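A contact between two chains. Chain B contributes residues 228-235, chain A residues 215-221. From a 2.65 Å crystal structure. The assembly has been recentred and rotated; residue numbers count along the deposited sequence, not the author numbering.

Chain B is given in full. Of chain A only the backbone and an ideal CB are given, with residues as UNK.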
# COMPACT_ATOMS: atom_id res chain seq x y z
N ALA B 228 5.47 -15.03 7.63
CA ALA B 228 6.42 -16.10 7.80
C ALA B 228 7.82 -15.54 7.88
O ALA B 228 8.24 -14.77 7.01
CB ALA B 228 6.31 -17.08 6.63
N SER B 229 8.57 -15.91 8.92
CA SER B 229 9.93 -15.41 9.01
C SER B 229 11.00 -16.49 9.10
O SER B 229 10.87 -17.46 9.84
CB SER B 229 10.09 -14.46 10.20
OG SER B 229 10.00 -15.13 11.44
N TYR B 230 12.05 -16.33 8.30
CA TYR B 230 13.18 -17.24 8.30
C TYR B 230 14.29 -16.41 8.92
O TYR B 230 14.05 -15.32 9.44
CB TYR B 230 13.57 -17.64 6.88
CG TYR B 230 12.50 -18.41 6.14
CD1 TYR B 230 11.44 -17.75 5.52
CD2 TYR B 230 12.57 -19.81 6.03
CE1 TYR B 230 10.47 -18.44 4.80
CE2 TYR B 230 11.60 -20.52 5.32
CZ TYR B 230 10.55 -19.82 4.70
OH TYR B 230 9.60 -20.51 3.99
N ASP B 231 15.52 -16.90 8.85
CA ASP B 231 16.60 -16.12 9.40
C ASP B 231 16.93 -15.00 8.43
O ASP B 231 17.34 -15.24 7.30
CB ASP B 231 17.82 -16.99 9.70
CG ASP B 231 17.63 -17.86 10.94
OD1 ASP B 231 17.14 -17.32 11.97
OD2 ASP B 231 17.96 -19.07 10.90
N ASN B 232 16.70 -13.78 8.89
CA ASN B 232 16.94 -12.58 8.09
C ASN B 232 16.14 -12.51 6.80
O ASN B 232 16.54 -11.85 5.84
CB ASN B 232 18.42 -12.45 7.81
CG ASN B 232 19.21 -12.30 9.08
OD1 ASN B 232 18.79 -11.60 10.00
ND2 ASN B 232 20.35 -12.97 9.14
N VAL B 233 15.00 -13.19 6.78
CA VAL B 233 14.12 -13.18 5.63
C VAL B 233 12.68 -13.30 6.12
O VAL B 233 12.42 -14.03 7.08
CB VAL B 233 14.44 -14.35 4.65
CG1 VAL B 233 13.49 -14.31 3.47
CG2 VAL B 233 15.88 -14.26 4.15
N ALA B 234 11.75 -12.58 5.50
CA ALA B 234 10.34 -12.65 5.89
C ALA B 234 9.37 -12.31 4.75
O ALA B 234 9.73 -11.62 3.79
CB ALA B 234 10.08 -11.73 7.07
N TYR B 235 8.16 -12.84 4.86
CA TYR B 235 7.11 -12.62 3.87
C TYR B 235 5.81 -12.24 4.56
O TYR B 235 5.55 -12.67 5.69
CB TYR B 235 6.85 -13.89 3.04
CG TYR B 235 8.01 -14.34 2.20
CD1 TYR B 235 9.13 -14.94 2.79
CD2 TYR B 235 7.98 -14.20 0.82
CE1 TYR B 235 10.19 -15.40 2.02
CE2 TYR B 235 9.03 -14.65 0.03
CZ TYR B 235 10.14 -15.25 0.64
OH TYR B 235 11.17 -15.75 -0.14
N UNK A 215 9.73 -9.12 19.03
CA UNK A 215 10.94 -8.53 18.47
C UNK A 215 11.79 -9.58 17.81
O UNK A 215 12.31 -10.48 18.47
CB UNK A 215 11.75 -7.81 19.55
N UNK A 216 11.94 -9.47 16.49
CA UNK A 216 12.75 -10.41 15.74
C UNK A 216 13.89 -9.61 15.16
O UNK A 216 13.75 -8.98 14.11
CB UNK A 216 11.95 -11.13 14.66
N UNK A 217 15.03 -9.63 15.86
CA UNK A 217 16.18 -8.88 15.39
C UNK A 217 16.97 -9.58 14.31
O UNK A 217 18.11 -9.24 14.03
CB UNK A 217 17.11 -8.57 16.57
N UNK A 218 16.34 -10.58 13.71
CA UNK A 218 16.92 -11.32 12.60
C UNK A 218 15.80 -11.42 11.58
O UNK A 218 15.57 -12.47 10.98
CB UNK A 218 17.45 -12.69 13.02
N UNK A 219 15.09 -10.30 11.40
CA UNK A 219 13.96 -10.22 10.47
C UNK A 219 14.47 -9.81 9.08
O UNK A 219 15.58 -9.30 8.94
CB UNK A 219 12.91 -9.23 10.97
N UNK A 220 13.64 -10.02 8.07
CA UNK A 220 14.03 -9.66 6.72
C UNK A 220 14.23 -8.17 6.50
O UNK A 220 14.86 -7.74 5.53
CB UNK A 220 12.98 -10.17 5.74
N UNK A 221 13.69 -7.37 7.42
CA UNK A 221 13.79 -5.91 7.31
C UNK A 221 13.58 -5.26 8.68
O UNK A 221 13.02 -5.87 9.59
CB UNK A 221 12.77 -5.37 6.31

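Chain B presents a tight hairpin: Y230(B) N bonds to V233(B) O at 2.6 Å, and a type II turn runs from Y230(B) to V233(B). Chain A lies along one side of it, and its positions can be read in order.

At position 215 the backbone is extended (phi/psi -143/115) and the ideal CB has no atom of chain B within 5.5 Å. The contact therefore sets no preference. The deposited residue is M215(A), modelled as selenomethionine, whose side chain is out of reach of the hairpin.

Position 216 is also extended, and its CA-to-CB bond points toward chain B, but from a distance: the ideal CB is 5.5 Å from S229(B) OG. A side chain of moderate length could cross that gap, and the hydroxyl would suit a polar one, although an apolar group could also lie near S229(B) CB. The residue is N216(A), with chi1 t. Its ND2 comes to 3.4 Å from S229(B) OG, at an angle too poor for a hydrogen bond. Within chain A, N216(A) OD1 accepts a hydrogen bond from the backbone N of position 218.

Position 217 turns its CB away, with nothing of chain B within 5.5 Å, so many side chains would fit. R217(A) is found here, and its side chain makes no contact with the hairpin.

Position 218 offers its backbone carbonyl to the turn. N232(B) N donates to the carbonyl O of 218 at 2.7 Å, with an N-H...O angle of 143°, and this bond is independent of side-chain identity. The CB points sideways; its ideal place is 3.5 Å from N232(B) OD1 and 4.8 Å from D231(B) OD1. The nearby carboxylate favours a donor, such as an amide, a hydroxyl or a basic group. The residue is Q218(A), which covers the turn at D231(B) and N232(B). Its terminal amide is probably turned over in the model, so its individual atoms do not establish a bond.

At position 219 the CB points away, and the ideal atom is 5.4 Å from A234(B) CB. The small side chains of S229(B) and A234(B) leave room for a long or broad apolar group that bends back, aliphatic or aromatic. F219(A), with chi1 t, does so: A234(B) CB sits over one ring face, 3.7 Å from the centroid and 25° off the normal, a CH-pi contact. S229(B) CB approaches obliquely, 3.9 Å from F219(A) CE1.

Position 220 is the most restrictive. Its ideal CB would point toward chain B, 2.7 Å from A234(B) N, a clash, and 3.2 Å from V233(B) C. Phi/psi of -65/-17 would suit any residue but proline's neighbours aside, so the restriction comes from the neighbouring chain and leaves glycine as the comfortable choice. G220(A) is deposited, its CA 3.7 Å from V233(B) CA. Without a side chain, its CA approaches N232(B) O to 3.4 Å in a CA-H...O contact, with 157° at the hydrogen.

Position 221 is extended and its CB meets nothing within 5.5 Å. The CA-to-CB bond points sideways, and I221(A) makes no contact with the hairpin.

Chain A, residues 215-221: MNRQFGI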
# COMPACT_ATOMS: atom_id res chain seq x y z
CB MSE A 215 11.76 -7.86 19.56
CG MSE A 215 13.11 -7.35 19.08
SE MSE A 215 13.97 -6.20 20.39
CE MSE A 215 12.98 -4.58 20.02
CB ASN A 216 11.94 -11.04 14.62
CG ASN A 216 12.68 -12.16 13.94
OD1 ASN A 216 13.90 -12.14 13.85
ND2 ASN A 216 11.94 -13.15 13.46
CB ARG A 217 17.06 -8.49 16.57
CG ARG A 217 16.39 -7.43 17.40
CD ARG A 217 17.20 -7.04 18.58
NE ARG A 217 18.50 -6.56 18.20
CZ ARG A 217 19.33 -5.97 19.06
NH1 ARG A 217 18.96 -5.81 20.33
NH2 ARG A 217 20.51 -5.54 18.65
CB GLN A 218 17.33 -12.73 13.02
CG GLN A 218 18.66 -12.83 13.76
CD GLN A 218 19.43 -14.09 13.37
OE1 GLN A 218 18.87 -15.19 13.37
NE2 GLN A 218 20.72 -13.93 13.04
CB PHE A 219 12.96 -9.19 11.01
CG PHE A 219 11.56 -9.33 10.46
CD1 PHE A 219 10.83 -10.49 10.69
CD2 PHE A 219 10.96 -8.28 9.77
CE1 PHE A 219 9.51 -10.60 10.25
CE2 PHE A 219 9.65 -8.38 9.34
CZ PHE A 219 8.92 -9.54 9.57
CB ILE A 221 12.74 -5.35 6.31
CG1 ILE A 221 13.11 -3.93 5.87
CG2 ILE A 221 11.37 -5.30 6.95
CD1 ILE A 221 12.31 -3.45 4.67
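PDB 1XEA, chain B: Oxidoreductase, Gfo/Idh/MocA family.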